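Cypemycin cysteine dehydrogenase (decarboxylating) (Streptomyces sp, PDB 6JDD) catalyses the oxidative decarboxylation of the C-terminal cysteine of the cypemycin precursor peptide, an FAD-linked step that forms the aminovinyl-cysteine ring of this linaridin. Local coordinates at residues 125-129 against 168-172; 15-21 against 45-51; 79-84 against 114-119. All coordinates share one frame; numbering follows the deposited sequence.

Contact 1. Residues 125-129 against 168-172; sequences IADTF and VGFNL. With FAD (flavin-adenine dinucleotide), chain B.
Asp127 and Gly169 join the C-terminal end of strand 123-127, in the parallel sheet of this Rossmann-like flavoprotein fold, to the loop that leads into helix 172-185. Gly169 N donates to Asp127 O at 3.0 Å. Beside this bond, Thr128 CG2 rests 3.8 Å from Val168 CG1 and 3.9 Å from Phe170 CB, the threonine and phenylalanine side chains running the same way. The methyl of Ala126 meets the oxygen end of the Gly169 carbonyl. Glycine suits position 169 because any CB there would run into the Asp127 carboxylate, whose OD1 forms a salt bridge with Arg154.

Thr128 serves two surfaces. Its chi1 of 55° sets OG1 between the backbone N and the carbonyl carbon, where it bonds to Ser18 OG, and leaves CG2 for the apolar side. Its backbone O takes the flavin N3 hydrogen at 2.6 Å in a fairly straight bond, so the backbone carbonyl of Thr128 holds the pyrimidine ring of the isoalloxazine. A valine in place of Thr128 would probably keep the hydrophobic patch but leave Ser18 OG without this hydroxyl mate, and the loop bearing the flavin-binding carbonyl less firmly placed.

In the next shell, Phe170 is the centre of an inverse gamma turn and its ring stacks on Phe93 of strand 90-95. Asn171 then N-caps helix 172-185: with CG anti to its own N, OD1 accepts from Gly174 N while ND2 donates to Pro153 O.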
# COMPACT_ATOMS: atom_id res chain seq x y z
N ILE A 125 -8.67 -38.39 13.69
CA ILE A 125 -8.71 -37.04 14.30
C ILE A 125 -7.86 -37.07 15.56
O ILE A 125 -8.26 -37.72 16.56
CB ILE A 125 -10.15 -36.59 14.58
CG1 ILE A 125 -10.98 -36.65 13.31
CG2 ILE A 125 -10.14 -35.20 15.20
CD1 ILE A 125 -12.42 -36.25 13.49
N ALA A 126 -6.75 -36.36 15.49
CA ALA A 126 -5.83 -36.19 16.60
C ALA A 126 -6.19 -34.89 17.29
O ALA A 126 -5.48 -33.90 17.15
CB ALA A 126 -4.43 -36.25 16.10
N ASP A 127 -7.30 -34.94 18.03
CA ASP A 127 -7.90 -33.77 18.70
C ASP A 127 -6.92 -33.21 19.75
O ASP A 127 -6.32 -33.98 20.51
CB ASP A 127 -9.23 -34.14 19.35
CG ASP A 127 -9.07 -35.35 20.25
OD1 ASP A 127 -8.77 -36.45 19.70
OD2 ASP A 127 -9.18 -35.17 21.50
N THR A 128 -6.87 -31.89 19.81
CA THR A 128 -6.24 -31.06 20.87
C THR A 128 -7.28 -30.03 21.31
O THR A 128 -7.17 -28.92 20.85
CB THR A 128 -4.93 -30.42 20.36
OG1 THR A 128 -5.15 -29.66 19.17
CG2 THR A 128 -3.86 -31.44 20.04
N PHE A 129 -8.27 -30.41 22.13
CA PHE A 129 -9.33 -29.50 22.64
C PHE A 129 -8.85 -28.88 23.95
O PHE A 129 -8.44 -29.58 24.84
CB PHE A 129 -10.65 -30.23 22.89
CG PHE A 129 -11.33 -30.81 21.66
CD1 PHE A 129 -10.71 -30.84 20.43
CD2 PHE A 129 -12.60 -31.34 21.76
CE1 PHE A 129 -11.35 -31.36 19.32
CE2 PHE A 129 -13.25 -31.85 20.64
CZ PHE A 129 -12.63 -31.87 19.43
N VAL A 168 -5.54 -36.12 25.80
CA VAL A 168 -5.39 -35.53 24.44
C VAL A 168 -4.96 -36.60 23.41
O VAL A 168 -4.28 -37.62 23.78
CB VAL A 168 -4.46 -34.29 24.47
CG1 VAL A 168 -4.17 -33.70 23.08
CG2 VAL A 168 -5.00 -33.25 25.45
N GLY A 169 -5.33 -36.35 22.15
CA GLY A 169 -5.19 -37.27 21.01
C GLY A 169 -4.10 -36.87 20.03
O GLY A 169 -4.12 -37.42 18.93
N PHE A 170 -3.15 -36.02 20.43
CA PHE A 170 -1.97 -35.63 19.61
C PHE A 170 -0.96 -36.78 19.51
O PHE A 170 0.09 -36.75 20.14
CB PHE A 170 -1.27 -34.37 20.15
CG PHE A 170 -0.35 -33.76 19.14
CD1 PHE A 170 -0.83 -33.38 17.89
CD2 PHE A 170 1.00 -33.58 19.42
CE1 PHE A 170 0.02 -32.81 16.95
CE2 PHE A 170 1.84 -33.01 18.49
CZ PHE A 170 1.35 -32.65 17.25
N ASN A 171 -1.30 -37.77 18.69
CA ASN A 171 -0.65 -39.10 18.75
C ASN A 171 -0.54 -39.62 17.32
O ASN A 171 -1.46 -40.35 16.90
CB ASN A 171 -1.47 -40.02 19.65
CG ASN A 171 -0.92 -41.42 19.71
OD1 ASN A 171 0.06 -41.74 19.03
ND2 ASN A 171 -1.53 -42.27 20.51
N LEU A 172 0.55 -39.30 16.61
CA LEU A 172 0.70 -39.76 15.21
C LEU A 172 0.90 -41.28 15.14
O LEU A 172 0.27 -41.96 14.32
CB LEU A 172 1.85 -39.02 14.52
CG LEU A 172 2.08 -39.37 13.06
CD1 LEU A 172 0.84 -39.14 12.24
CD2 LEU A 172 3.20 -38.55 12.48
PA FAD B . -9.19 -22.05 10.18
O1A FAD B . -9.27 -22.37 8.72
O2A FAD B . -8.07 -21.19 10.66
O5B FAD B . -10.59 -21.43 10.66
C5B FAD B . -10.75 -19.99 10.62
C4B FAD B . -12.22 -19.65 10.55
O4B FAD B . -12.44 -18.70 9.47
C3B FAD B . -13.16 -20.83 10.26
O3B FAD B . -14.39 -20.69 10.96
C2B FAD B . -13.36 -20.73 8.74
O2B FAD B . -14.57 -21.32 8.31
C1B FAD B . -13.37 -19.22 8.55
N9A FAD B . -12.98 -18.80 7.21
C8A FAD B . -13.17 -19.47 6.03
N7A FAD B . -12.70 -18.81 5.00
C5A FAD B . -12.16 -17.65 5.53
C6A FAD B . -11.51 -16.54 4.95
N6A FAD B . -11.27 -16.42 3.65
N1A FAD B . -11.10 -15.55 5.78
C2A FAD B . -11.34 -15.68 7.09
N3A FAD B . -11.94 -16.67 7.75
C4A FAD B . -12.33 -17.63 6.90
N1 FAD B . -8.03 -24.35 19.62
C2 FAD B . -8.17 -25.67 19.90
O2 FAD B . -9.19 -26.28 19.57
N3 FAD B . -7.20 -26.38 20.54
C4 FAD B . -6.03 -25.80 20.95
O4 FAD B . -5.18 -26.47 21.53
C4X FAD B . -5.84 -24.43 20.68
N5 FAD B . -4.73 -23.86 21.07
C5X FAD B . -4.58 -22.52 20.79
C6 FAD B . -3.38 -21.89 21.20
C7 FAD B . -3.16 -20.56 20.96
C7M FAD B . -1.87 -19.92 21.40
C8 FAD B . -4.15 -19.80 20.29
C8M FAD B . -3.93 -18.33 20.01
C9 FAD B . -5.32 -20.40 19.88
C9A FAD B . -5.56 -21.77 20.13
N10 FAD B . -6.73 -22.41 19.73
C10 FAD B . -6.92 -23.76 20.00
C1' FAD B . -7.79 -21.65 19.03
C2' FAD B . -7.76 -21.89 17.54
O2' FAD B . -6.56 -21.36 16.98
C3' FAD B . -8.97 -21.24 16.86
O3' FAD B . -10.15 -21.92 17.25
C4' FAD B . -8.88 -21.22 15.33
O4' FAD B . -10.03 -20.58 14.79
C5' FAD B . -8.76 -22.61 14.74
O5' FAD B . -8.87 -22.54 13.29
P FAD B . -8.54 -23.84 12.42
O1P FAD B . -9.30 -24.99 12.98
O2P FAD B . -7.06 -23.95 12.27
O3P FAD B . -9.18 -23.43 11.00

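Contact 2. Residues 15-21 against 45-51; sequences VTGSISA and TPAASRF. With FAD (flavin-adenine dinucleotide), chain B.
Thr45 N donates to Val15 O at 3.1 Å, a bond that ties together the loops after strands 39-44 and 10-15 at the C-terminal edge of the parallel sheet. Together the two loops cradle the pyrophosphate and ribityl chain of FAD. Thr45 is the hub. A chi1 of 68° holds OG1 between the backbone N and the carbonyl carbon, where it accepts from Ala48 N at 3.1 Å, an ST motif, and gives its own hydrogen to phosphate oxygen O2P. Its methyl CG2 meets Thr16 CG2 at an oblique crossing, while Thr16 OG1 bonds to Pro94 O and Thr96 N.

Next, Ala47 donates its backbone N to phosphate oxygen O2A at 3.2 Å, and its CB lies directly against the phosphate oxygens, where a longer side chain would have little room. Ala48 lies opposite Gly17: its CB packs against Val15 O and the Thr16 carbonyl carbon and reaches Ala21 CB at 4.2 Å. Close approach of the backbones explains the glycine, since a CB on Gly17 would collide with Ala47 CB. At the centre of an inverse gamma turn, Gly17 N donates to O2P at 2.8 Å and its O accepts from the ribityl O2' hydroxyl. Farther on, Arg50 forms a salt bridge with Asp71 of a second subunit.

Phe51 closes the segment. The Ile19 and Phe51 side chains cross at about a right angle, bringing Ile19 CD1 within 3.8 Å of Phe51 CD1; Ile19 CA lies over one ring face, offset toward the rim, and CZ approaches the flavin carbon C7 at 3.6 Å.

Neutral donors from Gly17, Thr45 and Ala47 probably spread the phosphate charge over backbone dipoles, so the grip depends on loop shape as well as side-chain identity.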
# COMPACT_ATOMS: atom_id res chain seq x y z
N VAL A 15 -3.35 -29.99 9.03
CA VAL A 15 -2.78 -29.33 10.24
C VAL A 15 -3.65 -28.13 10.59
O VAL A 15 -3.87 -27.29 9.70
CB VAL A 15 -1.33 -28.89 10.00
CG1 VAL A 15 -0.67 -28.36 11.28
CG2 VAL A 15 -0.51 -30.02 9.37
N THR A 16 -4.09 -28.02 11.84
CA THR A 16 -5.04 -26.97 12.30
C THR A 16 -4.41 -26.20 13.45
O THR A 16 -3.44 -26.65 13.97
CB THR A 16 -6.43 -27.54 12.64
OG1 THR A 16 -6.39 -28.22 13.91
CG2 THR A 16 -7.01 -28.46 11.57
N GLY A 17 -5.01 -25.08 13.84
CA GLY A 17 -4.43 -23.96 14.60
C GLY A 17 -4.39 -24.20 16.09
O GLY A 17 -4.92 -23.39 16.88
N SER A 18 -3.67 -25.20 16.51
CA SER A 18 -3.28 -25.28 17.92
C SER A 18 -1.77 -25.15 18.00
O SER A 18 -1.05 -25.39 16.99
CB SER A 18 -3.83 -26.52 18.56
OG SER A 18 -3.28 -27.68 17.99
N ILE A 19 -1.29 -24.76 19.16
CA ILE A 19 0.17 -24.57 19.40
C ILE A 19 0.90 -25.89 19.06
O ILE A 19 2.02 -25.81 18.53
CB ILE A 19 0.40 -24.02 20.82
CG1 ILE A 19 1.85 -23.57 20.98
CG2 ILE A 19 -0.02 -25.02 21.88
CD1 ILE A 19 2.14 -22.38 20.07
N SER A 20 0.26 -27.05 19.19
CA SER A 20 0.84 -28.35 18.74
C SER A 20 1.21 -28.30 17.25
O SER A 20 1.99 -29.13 16.82
CB SER A 20 -0.08 -29.50 18.99
OG SER A 20 -0.42 -29.60 20.36
N ALA A 21 0.64 -27.41 16.44
CA ALA A 21 1.01 -27.38 15.01
C ALA A 21 2.49 -27.04 14.90
O ALA A 21 3.09 -27.53 14.00
CB ALA A 21 0.17 -26.40 14.25
N THR A 45 -4.08 -24.93 7.74
CA THR A 45 -5.11 -23.88 7.87
C THR A 45 -4.40 -22.57 8.09
O THR A 45 -3.31 -22.57 8.64
CB THR A 45 -6.12 -24.08 9.01
OG1 THR A 45 -5.50 -23.93 10.29
CG2 THR A 45 -6.84 -25.40 8.90
N PRO A 46 -5.01 -21.45 7.68
CA PRO A 46 -4.47 -20.14 7.99
C PRO A 46 -4.05 -20.07 9.48
O PRO A 46 -2.99 -19.65 9.77
CB PRO A 46 -5.66 -19.26 7.59
CG PRO A 46 -6.25 -19.97 6.41
CD PRO A 46 -6.24 -21.41 6.88
N ALA A 47 -4.93 -20.47 10.39
CA ALA A 47 -4.63 -20.41 11.83
C ALA A 47 -3.33 -21.15 12.08
O ALA A 47 -2.46 -20.64 12.77
CB ALA A 47 -5.77 -20.98 12.64
N ALA A 48 -3.19 -22.37 11.58
CA ALA A 48 -2.01 -23.22 11.87
C ALA A 48 -0.75 -22.54 11.31
O ALA A 48 0.35 -22.75 11.82
CB ALA A 48 -2.19 -24.58 11.27
N SER A 49 -0.92 -21.77 10.25
CA SER A 49 0.19 -21.09 9.54
C SER A 49 0.70 -19.94 10.42
O SER A 49 1.71 -19.43 10.08
CB SER A 49 -0.20 -20.61 8.16
OG SER A 49 -1.04 -19.44 8.24
N ARG A 50 0.05 -19.61 11.52
CA ARG A 50 0.59 -18.64 12.52
C ARG A 50 1.49 -19.38 13.50
O ARG A 50 2.11 -18.70 14.29
CB ARG A 50 -0.53 -17.95 13.33
CG ARG A 50 -1.45 -17.03 12.52
CD ARG A 50 -2.58 -16.40 13.36
NE ARG A 50 -3.62 -17.31 13.91
CZ ARG A 50 -4.97 -17.17 13.79
NH1 ARG A 50 -5.50 -16.17 13.12
NH2 ARG A 50 -5.80 -18.06 14.34
N PHE A 51 1.47 -20.72 13.51
CA PHE A 51 2.23 -21.53 14.50
C PHE A 51 3.33 -22.36 13.84
O PHE A 51 4.21 -22.86 14.55
CB PHE A 51 1.30 -22.40 15.33
CG PHE A 51 0.35 -21.62 16.20
CD1 PHE A 51 0.80 -20.54 16.97
CD2 PHE A 51 -1.00 -21.94 16.26
CE1 PHE A 51 -0.08 -19.83 17.77
CE2 PHE A 51 -1.89 -21.22 17.03
CZ PHE A 51 -1.43 -20.16 17.78
PA FAD B . -9.19 -22.05 10.18
O1A FAD B . -9.27 -22.37 8.72
O2A FAD B . -8.07 -21.19 10.66
O5B FAD B . -10.59 -21.43 10.66
C5B FAD B . -10.75 -19.99 10.62
C4B FAD B . -12.22 -19.65 10.55
O4B FAD B . -12.44 -18.70 9.47
C3B FAD B . -13.16 -20.83 10.26
O3B FAD B . -14.39 -20.69 10.96
C2B FAD B . -13.36 -20.73 8.74
O2B FAD B . -14.57 -21.32 8.31
C1B FAD B . -13.37 -19.22 8.55
N9A FAD B . -12.98 -18.80 7.21
C8A FAD B . -13.17 -19.47 6.03
N7A FAD B . -12.70 -18.81 5.00
C5A FAD B . -12.16 -17.65 5.53
C6A FAD B . -11.51 -16.54 4.95
N6A FAD B . -11.27 -16.42 3.65
N1A FAD B . -11.10 -15.55 5.78
C2A FAD B . -11.34 -15.68 7.09
N3A FAD B . -11.94 -16.67 7.75
C4A FAD B . -12.33 -17.63 6.90
N1 FAD B . -8.03 -24.35 19.62
C2 FAD B . -8.17 -25.67 19.90
O2 FAD B . -9.19 -26.28 19.57
N3 FAD B . -7.20 -26.38 20.54
C4 FAD B . -6.03 -25.80 20.95
O4 FAD B . -5.18 -26.47 21.53
C4X FAD B . -5.84 -24.43 20.68
N5 FAD B . -4.73 -23.86 21.07
C5X FAD B . -4.58 -22.52 20.79
C6 FAD B . -3.38 -21.89 21.20
C7 FAD B . -3.16 -20.56 20.96
C7M FAD B . -1.87 -19.92 21.40
C8 FAD B . -4.15 -19.80 20.29
C8M FAD B . -3.93 -18.33 20.01
C9 FAD B . -5.32 -20.40 19.88
C9A FAD B . -5.56 -21.77 20.13
N10 FAD B . -6.73 -22.41 19.73
C10 FAD B . -6.92 -23.76 20.00
C1' FAD B . -7.79 -21.65 19.03
C2' FAD B . -7.76 -21.89 17.54
O2' FAD B . -6.56 -21.36 16.98
C3' FAD B . -8.97 -21.24 16.86
O3' FAD B . -10.15 -21.92 17.25
C4' FAD B . -8.88 -21.22 15.33
O4' FAD B . -10.03 -20.58 14.79
C5' FAD B . -8.76 -22.61 14.74
O5' FAD B . -8.87 -22.54 13.29
P FAD B . -8.54 -23.84 12.42
O1P FAD B . -9.30 -24.99 12.98
O2P FAD B . -7.06 -23.95 12.27
O3P FAD B . -9.18 -23.43 11.00

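Contact 3. Residues 79-84 against 114-119; sequences VNSGKS and MMLQLT. With FAD (flavin-adenine dinucleotide), chain C.
The last turn of helix 111-118 meets the end of a 3-10 segment, Val79 and Asn80, and the loop after it, with Gly82 set on Met115 at the closest backbone approach. Gly82 CA lies 3.4 Å from Met115 O and 3.5 Å from Leu118 CB, and the Met115 CA-H in turn points at Val79 O. A CB on Gly82 would run into the Leu118-Thr119 peptide, and its positive phi also suits glycine.

Apolar chains surround this point. Val79 CB packs on Met115 CB at 4.0 Å, and the flexible thioether, lying between loop and sheet, carries on to Lys83 O and the CB of Ser84, its SD 3.8 Å from the latter. Leu118 CD1 covers the Asn80 carbonyl. At the helix end, a water bridges Gly82 O, to which it donates at 2.7 Å, and Thr119 OG1 at 2.9 Å; that hydroxyl also bonds to Ala121 N.

Met114 turns to a flavin bound mainly by a fourth subunit. Its pliant unbranched chain, bent at chi2 (71°) and chi3 (84°), folds past Asn80 OD1, which lies 3.4 Å from CG, and sets CE 3.4 Å from flavin N1. Pro130 of that subunit packs on both residues.

On the inner side, Met115 lies against His12 of strand 10-15, Trp66 of strand 65-67 and Phe90 of strand 90-95, so the helix end and its loop cover the sheet there.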
# COMPACT_ATOMS: atom_id res chain seq x y z
N VAL A 79 -9.66 -32.16 -4.40
CA VAL A 79 -10.39 -31.90 -3.13
C VAL A 79 -11.90 -31.98 -3.39
O VAL A 79 -12.63 -32.42 -2.50
CB VAL A 79 -9.97 -30.59 -2.42
CG1 VAL A 79 -8.47 -30.54 -2.15
CG2 VAL A 79 -10.43 -29.33 -3.15
N ASN A 80 -12.40 -31.58 -4.56
CA ASN A 80 -13.87 -31.55 -4.84
C ASN A 80 -14.38 -32.98 -5.12
O ASN A 80 -15.58 -33.11 -5.36
CB ASN A 80 -14.20 -30.52 -5.93
CG ASN A 80 -14.34 -29.11 -5.36
OD1 ASN A 80 -15.10 -28.88 -4.43
ND2 ASN A 80 -13.63 -28.15 -5.94
N SER A 81 -13.53 -34.02 -5.06
CA SER A 81 -13.95 -35.45 -5.12
C SER A 81 -13.51 -36.19 -3.87
O SER A 81 -13.50 -37.44 -3.90
CB SER A 81 -13.35 -36.13 -6.27
OG SER A 81 -13.33 -35.24 -7.36
N GLY A 82 -13.09 -35.47 -2.84
CA GLY A 82 -12.69 -36.08 -1.57
C GLY A 82 -11.36 -36.78 -1.65
O GLY A 82 -11.16 -37.74 -0.90
N LYS A 83 -10.46 -36.28 -2.48
CA LYS A 83 -9.11 -36.88 -2.62
C LYS A 83 -8.02 -35.85 -2.36
O LYS A 83 -8.28 -34.63 -2.40
CB LYS A 83 -9.00 -37.51 -4.01
CG LYS A 83 -10.12 -38.47 -4.35
CD LYS A 83 -9.68 -39.61 -5.23
CE LYS A 83 -10.36 -39.62 -6.59
NZ LYS A 83 -11.37 -40.68 -6.65
N SER A 84 -6.83 -36.38 -2.06
CA SER A 84 -5.54 -35.64 -1.98
C SER A 84 -4.50 -36.52 -2.65
O SER A 84 -4.01 -37.45 -2.02
CB SER A 84 -5.16 -35.32 -0.56
OG SER A 84 -3.86 -34.76 -0.52
N MET A 114 -14.04 -29.52 2.46
CA MET A 114 -14.77 -30.17 1.34
C MET A 114 -14.21 -31.59 1.20
O MET A 114 -14.97 -32.53 1.19
CB MET A 114 -14.62 -29.37 0.04
CG MET A 114 -15.27 -30.00 -1.19
SD MET A 114 -17.05 -29.89 -1.07
CE MET A 114 -17.31 -28.22 -1.71
N MET A 115 -12.88 -31.68 1.15
CA MET A 115 -12.14 -32.94 0.96
C MET A 115 -12.53 -33.93 2.05
O MET A 115 -12.89 -35.05 1.71
CB MET A 115 -10.66 -32.60 1.00
CG MET A 115 -9.76 -33.78 0.76
SD MET A 115 -8.04 -33.29 0.92
CE MET A 115 -7.89 -32.99 2.67
N LEU A 116 -12.51 -33.52 3.31
CA LEU A 116 -12.78 -34.41 4.45
C LEU A 116 -14.28 -34.79 4.45
O LEU A 116 -14.59 -35.90 4.86
CB LEU A 116 -12.36 -33.73 5.76
CG LEU A 116 -10.85 -33.56 5.93
CD1 LEU A 116 -10.52 -32.90 7.25
CD2 LEU A 116 -10.12 -34.87 5.83
N GLN A 117 -15.18 -33.90 4.01
CA GLN A 117 -16.61 -34.26 3.86
C GLN A 117 -16.75 -35.36 2.80
O GLN A 117 -17.62 -36.23 2.98
CB GLN A 117 -17.49 -33.07 3.46
CG GLN A 117 -17.69 -31.96 4.52
CD GLN A 117 -18.20 -32.40 5.87
OE1 GLN A 117 -18.84 -33.46 5.99
NE2 GLN A 117 -17.92 -31.60 6.89
N LEU A 118 -15.98 -35.35 1.71
CA LEU A 118 -16.30 -36.21 0.55
C LEU A 118 -15.52 -37.52 0.61
O LEU A 118 -15.90 -38.50 -0.05
CB LEU A 118 -16.03 -35.44 -0.75
CG LEU A 118 -16.85 -34.18 -0.98
CD1 LEU A 118 -16.48 -33.56 -2.30
CD2 LEU A 118 -18.32 -34.49 -0.98
N THR A 119 -14.46 -37.59 1.39
CA THR A 119 -13.63 -38.81 1.37
C THR A 119 -14.43 -39.97 1.98
O THR A 119 -15.24 -39.73 2.91
CB THR A 119 -12.27 -38.60 2.05
OG1 THR A 119 -11.49 -39.78 1.85
CG2 THR A 119 -12.41 -38.32 3.52
PA FAD C . -19.32 -17.33 0.90
O1A FAD C . -20.03 -16.11 1.38
O2A FAD C . -18.25 -17.17 -0.12
O5B FAD C . -18.74 -18.14 2.16
C5B FAD C . -17.39 -17.86 2.60
C4B FAD C . -17.25 -18.24 4.05
O4B FAD C . -16.65 -17.14 4.79
C3B FAD C . -18.55 -18.58 4.79
O3B FAD C . -18.36 -19.63 5.73
C2B FAD C . -18.89 -17.26 5.49
O2B FAD C . -19.70 -17.44 6.63
C1B FAD C . -17.50 -16.76 5.85
N9A FAD C . -17.41 -15.31 6.00
C8A FAD C . -18.40 -14.46 6.43
N7A FAD C . -18.00 -13.20 6.46
C5A FAD C . -16.68 -13.24 6.01
C6A FAD C . -15.71 -12.24 5.81
N6A FAD C . -15.93 -10.95 6.04
N1A FAD C . -14.50 -12.63 5.36
C2A FAD C . -14.29 -13.94 5.13
N3A FAD C . -15.12 -14.96 5.28
C4A FAD C . -16.32 -14.54 5.73
N1 FAD C . -18.83 -25.97 -3.69
C2 FAD C . -20.03 -26.55 -3.90
O2 FAD C . -20.81 -26.76 -2.97
N3 FAD C . -20.43 -26.94 -5.14
C4 FAD C . -19.64 -26.76 -6.25
O4 FAD C . -20.03 -27.12 -7.35
C4X FAD C . -18.38 -26.15 -6.06
N5 FAD C . -17.61 -25.97 -7.11
C5X FAD C . -16.39 -25.38 -6.90
C6 FAD C . -15.55 -25.18 -8.01
C7 FAD C . -14.32 -24.59 -7.88
C7M FAD C . -13.44 -24.39 -9.09
C8 FAD C . -13.88 -24.18 -6.60
C8M FAD C . -12.53 -23.53 -6.43
C9 FAD C . -14.69 -24.37 -5.50
C9A FAD C . -15.96 -24.97 -5.63
N10 FAD C . -16.80 -25.18 -4.54
C10 FAD C . -18.04 -25.78 -4.72
C1' FAD C . -16.38 -24.76 -3.19
C2' FAD C . -17.02 -23.45 -2.77
O2' FAD C . -16.53 -22.40 -3.60
C3' FAD C . -16.70 -23.13 -1.31
O3' FAD C . -17.38 -24.06 -0.47
C4' FAD C . -17.09 -21.71 -0.90
O4' FAD C . -16.74 -21.49 0.47
C5' FAD C . -18.57 -21.43 -1.08
O5' FAD C . -18.90 -20.15 -0.50
P FAD C . -20.35 -19.51 -0.77
O1P FAD C . -21.38 -20.55 -0.48
O2P FAD C . -20.34 -18.87 -2.12
O3P FAD C . -20.41 -18.37 0.35
O HOH W 1 -10.15 -40.18 -0.64

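Overall arrangement
Contact 2 is the most fully buried and holds the most cofactor chemistry: hydroxyl and backbone N-H groups of two strand-end loops face the phosphates of FAD. Contact 1, also buried, belongs to the same strand-end side and reaches the same FAD by one carbonyl; the two touch through a hydroxyl pair and through Ser20 beside Phe170. Contact 3 lies about 20 Å from contact 2 and 21 Å from contact 1, centre to centre, and is mostly buried, with an exposed rim at Ser81 and Lys83. There methionines and a leucine pack against a loop, and a methyl group approaches another FAD at a subunit interface. Each contact has a glycine where backbones approach closely.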